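Local structure of major capsid protein (5J7O) at residues B[72-77]-B[396-401]. The protein probably forms the trimeric, double jelly-roll building block of the outer capsid shell of Faustovirus, a large double-stranded DNA virus. Residues are numbered along the deposited sequence; the frame is centred on the assembly and turned at random.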
loop_
_atom_site.group_PDB
_atom_site.type_symbol
_atom_site.label_atom_id
_atom_site.label_comp_id
_atom_site.label_asym_id
_atom_site.label_seq_id
_atom_site.Cartn_x
_atom_site.Cartn_y
_atom_site.Cartn_z
ATOM N N GLU B 72 11.643 -17.786 -26.799
ATOM C CA GLU B 72 12.980 -17.278 -26.535
ATOM C C GLU B 72 13.033 -15.823 -26.974
ATOM O O GLU B 72 12.495 -15.468 -28.026
ATOM C CB GLU B 72 14.051 -18.092 -27.270
ATOM C CG GLU B 72 15.463 -17.562 -27.079
ATOM C CD GLU B 72 16.464 -18.208 -28.016
ATOM O OE1 GLU B 72 16.060 -19.082 -28.812
ATOM O OE2 GLU B 72 17.656 -17.840 -27.957
ATOM N N TYR B 73 13.678 -14.991 -26.165
ATOM C CA TYR B 73 13.791 -13.574 -26.463
ATOM C C TYR B 73 14.997 -13.301 -27.351
ATOM O O TYR B 73 15.990 -14.032 -27.335
ATOM C CB TYR B 73 13.891 -12.756 -25.175
ATOM C CG TYR B 73 12.578 -12.640 -24.441
ATOM C CD1 TYR B 73 11.749 -11.544 -24.635
ATOM C CD2 TYR B 73 12.159 -13.632 -23.565
ATOM C CE1 TYR B 73 10.543 -11.435 -23.971
ATOM C CE2 TYR B 73 10.955 -13.532 -22.897
ATOM C CZ TYR B 73 10.151 -12.433 -23.104
ATOM O OH TYR B 73 8.950 -12.328 -22.442
ATOM N N GLN B 74 14.892 -12.232 -28.138
ATOM C CA GLN B 74 15.948 -11.806 -29.042
ATOM C C GLN B 74 15.975 -10.288 -29.056
ATOM O O GLN B 74 14.931 -9.651 -29.222
ATOM C CB GLN B 74 15.719 -12.353 -30.457
ATOM C CG GLN B 74 16.815 -12.008 -31.450
ATOM C CD GLN B 74 16.538 -12.567 -32.833
ATOM O OE1 GLN B 74 15.462 -12.359 -33.395
ATOM N NE2 GLN B 74 17.506 -13.289 -33.385
ATOM N N LYS B 75 17.158 -9.710 -28.868
ATOM C CA LYS B 75 17.320 -8.264 -28.839
ATOM C C LYS B 75 18.052 -7.797 -30.090
ATOM O O LYS B 75 18.981 -8.459 -30.564
ATOM C CB LYS B 75 18.066 -7.812 -27.578
ATOM C CG LYS B 75 19.493 -8.317 -27.440
ATOM C CD LYS B 75 20.058 -7.941 -26.077
ATOM C CE LYS B 75 21.531 -8.294 -25.952
ATOM N NZ LYS B 75 22.400 -7.333 -26.685
ATOM N N THR B 76 17.617 -6.659 -30.627
ATOM C CA THR B 76 18.182 -6.119 -31.852
ATOM C C THR B 76 18.392 -4.618 -31.695
ATOM O O THR B 76 17.774 -3.967 -30.850
ATOM C CB THR B 76 17.286 -6.404 -33.066
ATOM O OG1 THR B 76 17.974 -6.035 -34.268
ATOM C CG2 THR B 76 15.985 -5.618 -32.971
ATOM N N ARG B 77 19.276 -4.081 -32.524
ATOM C CA ARG B 77 19.643 -2.677 -32.513
ATOM C C ARG B 77 18.880 -1.911 -33.583
ATOM O O ARG B 77 18.374 -2.500 -34.543
ATOM C CB ARG B 77 21.153 -2.525 -32.737
ATOM C CG ARG B 77 21.994 -3.148 -31.642
ATOM C CD ARG B 77 23.413 -2.612 -31.657
ATOM N NE ARG B 77 24.200 -3.147 -30.550
ATOM C CZ ARG B 77 24.152 -2.680 -29.307
ATOM N NH1 ARG B 77 23.351 -1.666 -29.007
ATOM N NH2 ARG B 77 24.902 -3.228 -28.361
ATOM N N ILE B 396 12.427 -8.832 -28.266
ATOM C CA ILE B 396 11.256 -9.443 -28.883
ATOM C C ILE B 396 11.186 -10.902 -28.459
ATOM O O ILE B 396 12.151 -11.652 -28.640
ATOM C CB ILE B 396 11.296 -9.337 -30.419
ATOM C CG1 ILE B 396 11.554 -7.894 -30.853
ATOM C CG2 ILE B 396 9.997 -9.853 -31.021
ATOM C CD1 ILE B 396 11.881 -7.755 -32.321
ATOM N N ASN B 397 10.047 -11.302 -27.901
ATOM C CA ASN B 397 9.808 -12.704 -27.592
ATOM C C ASN B 397 9.420 -13.439 -28.868
ATOM O O ASN B 397 8.539 -12.991 -29.608
ATOM C CB ASN B 397 8.709 -12.843 -26.539
ATOM C CG ASN B 397 8.606 -14.251 -25.986
ATOM O OD1 ASN B 397 9.477 -15.087 -26.221
ATOM N ND2 ASN B 397 7.541 -14.518 -25.240
ATOM N N ASN B 398 10.083 -14.562 -29.129
ATOM C CA ASN B 398 9.859 -15.347 -30.336
ATOM C C ASN B 398 9.333 -16.723 -29.960
ATOM O O ASN B 398 9.960 -17.437 -29.171
ATOM C CB ASN B 398 11.145 -15.473 -31.154
ATOM C CG ASN B 398 11.474 -14.206 -31.913
ATOM O OD1 ASN B 398 11.139 -14.071 -33.090
ATOM N ND2 ASN B 398 12.122 -13.263 -31.241
ATOM N N ILE B 399 8.191 -17.092 -30.534
ATOM C CA ILE B 399 7.510 -18.343 -30.219
ATOM C C ILE B 399 7.761 -19.340 -31.342
ATOM O O ILE B 399 7.625 -19.003 -32.525
ATOM C CB ILE B 399 6.004 -18.114 -30.009
ATOM C CG1 ILE B 399 5.770 -17.227 -28.783
ATOM C CG2 ILE B 399 5.270 -19.437 -29.867
ATOM C CD1 ILE B 399 4.311 -17.004 -28.458
ATOM N N PHE B 400 8.127 -20.564 -30.972
ATOM C CA PHE B 400 8.382 -21.642 -31.915
ATOM C C PHE B 400 7.359 -22.749 -31.702
ATOM O O PHE B 400 7.048 -23.104 -30.562
ATOM C CB PHE B 400 9.801 -22.200 -31.748
ATOM C CG PHE B 400 10.884 -21.173 -31.930
ATOM C CD1 PHE B 400 11.238 -20.329 -30.889
ATOM C CD2 PHE B 400 11.551 -21.055 -33.137
ATOM C CE1 PHE B 400 12.233 -19.383 -31.052
ATOM C CE2 PHE B 400 12.548 -20.113 -33.306
ATOM C CZ PHE B 400 12.889 -19.276 -32.262
ATOM N N VAL B 401 6.831 -23.285 -32.803
ATOM C CA VAL B 401 5.845 -24.359 -32.767
ATOM C C VAL B 401 6.238 -25.415 -33.792
ATOM O O VAL B 401 7.089 -25.192 -34.655
ATOM C CB VAL B 401 4.411 -23.852 -33.037
ATOM C CG1 VAL B 401 3.973 -22.874 -31.953
ATOM C CG2 VAL B 401 4.326 -23.208 -34.412
HETATM O O HOH W 1 13.264 -10.853 -33.146
#
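An antiparallel strand pair in one sheet of this double jelly-roll protein joins Tyr73 to Asn397 as a non-hydrogen-bonded pair. The hydrogen-bonded pairs Glu72–Asn398 and Gln74–Ile396 flank it. Glu72 N donates to Asn398 O at 2.9 Å, and Ile396 N to Gln74 O at 2.8 Å. The return bonds run from Asn398 N to Glu72 O and from Gln74 N to Ile396 O. Ile396 O also receives a CA-H contact from Tyr73 CA at 3.3 Å.

On the face of Tyr73 and Asn397, the Asn397 amide stacks on the tyrosine ring, the planes 12° apart. Asn397 CB lies over the ring face toward its rim, 3.5 Å from Tyr73 CE1.

On the other face, one water bridges Gln74 OE1, at 2.7 Å, and Asn398 ND2, at 3.3 Å. Gln74 has CG anti to the backbone N (chi1 -177°). Its chain stays extended beyond CG, and OE1 at the end meets the water.

Asp102 accepts from Tyr73 OH and Asn397 ND2, and Asn398 OD1 accepts from Gly97 N. The Tyr73 OH also hydrogen-bonds the OH of Tyr553 of a second subunit, and the Tyr73 ring packs edge-to-face with Phe544 of that subunit. Strand 389-401 lies between strands 69-76 and 99-109.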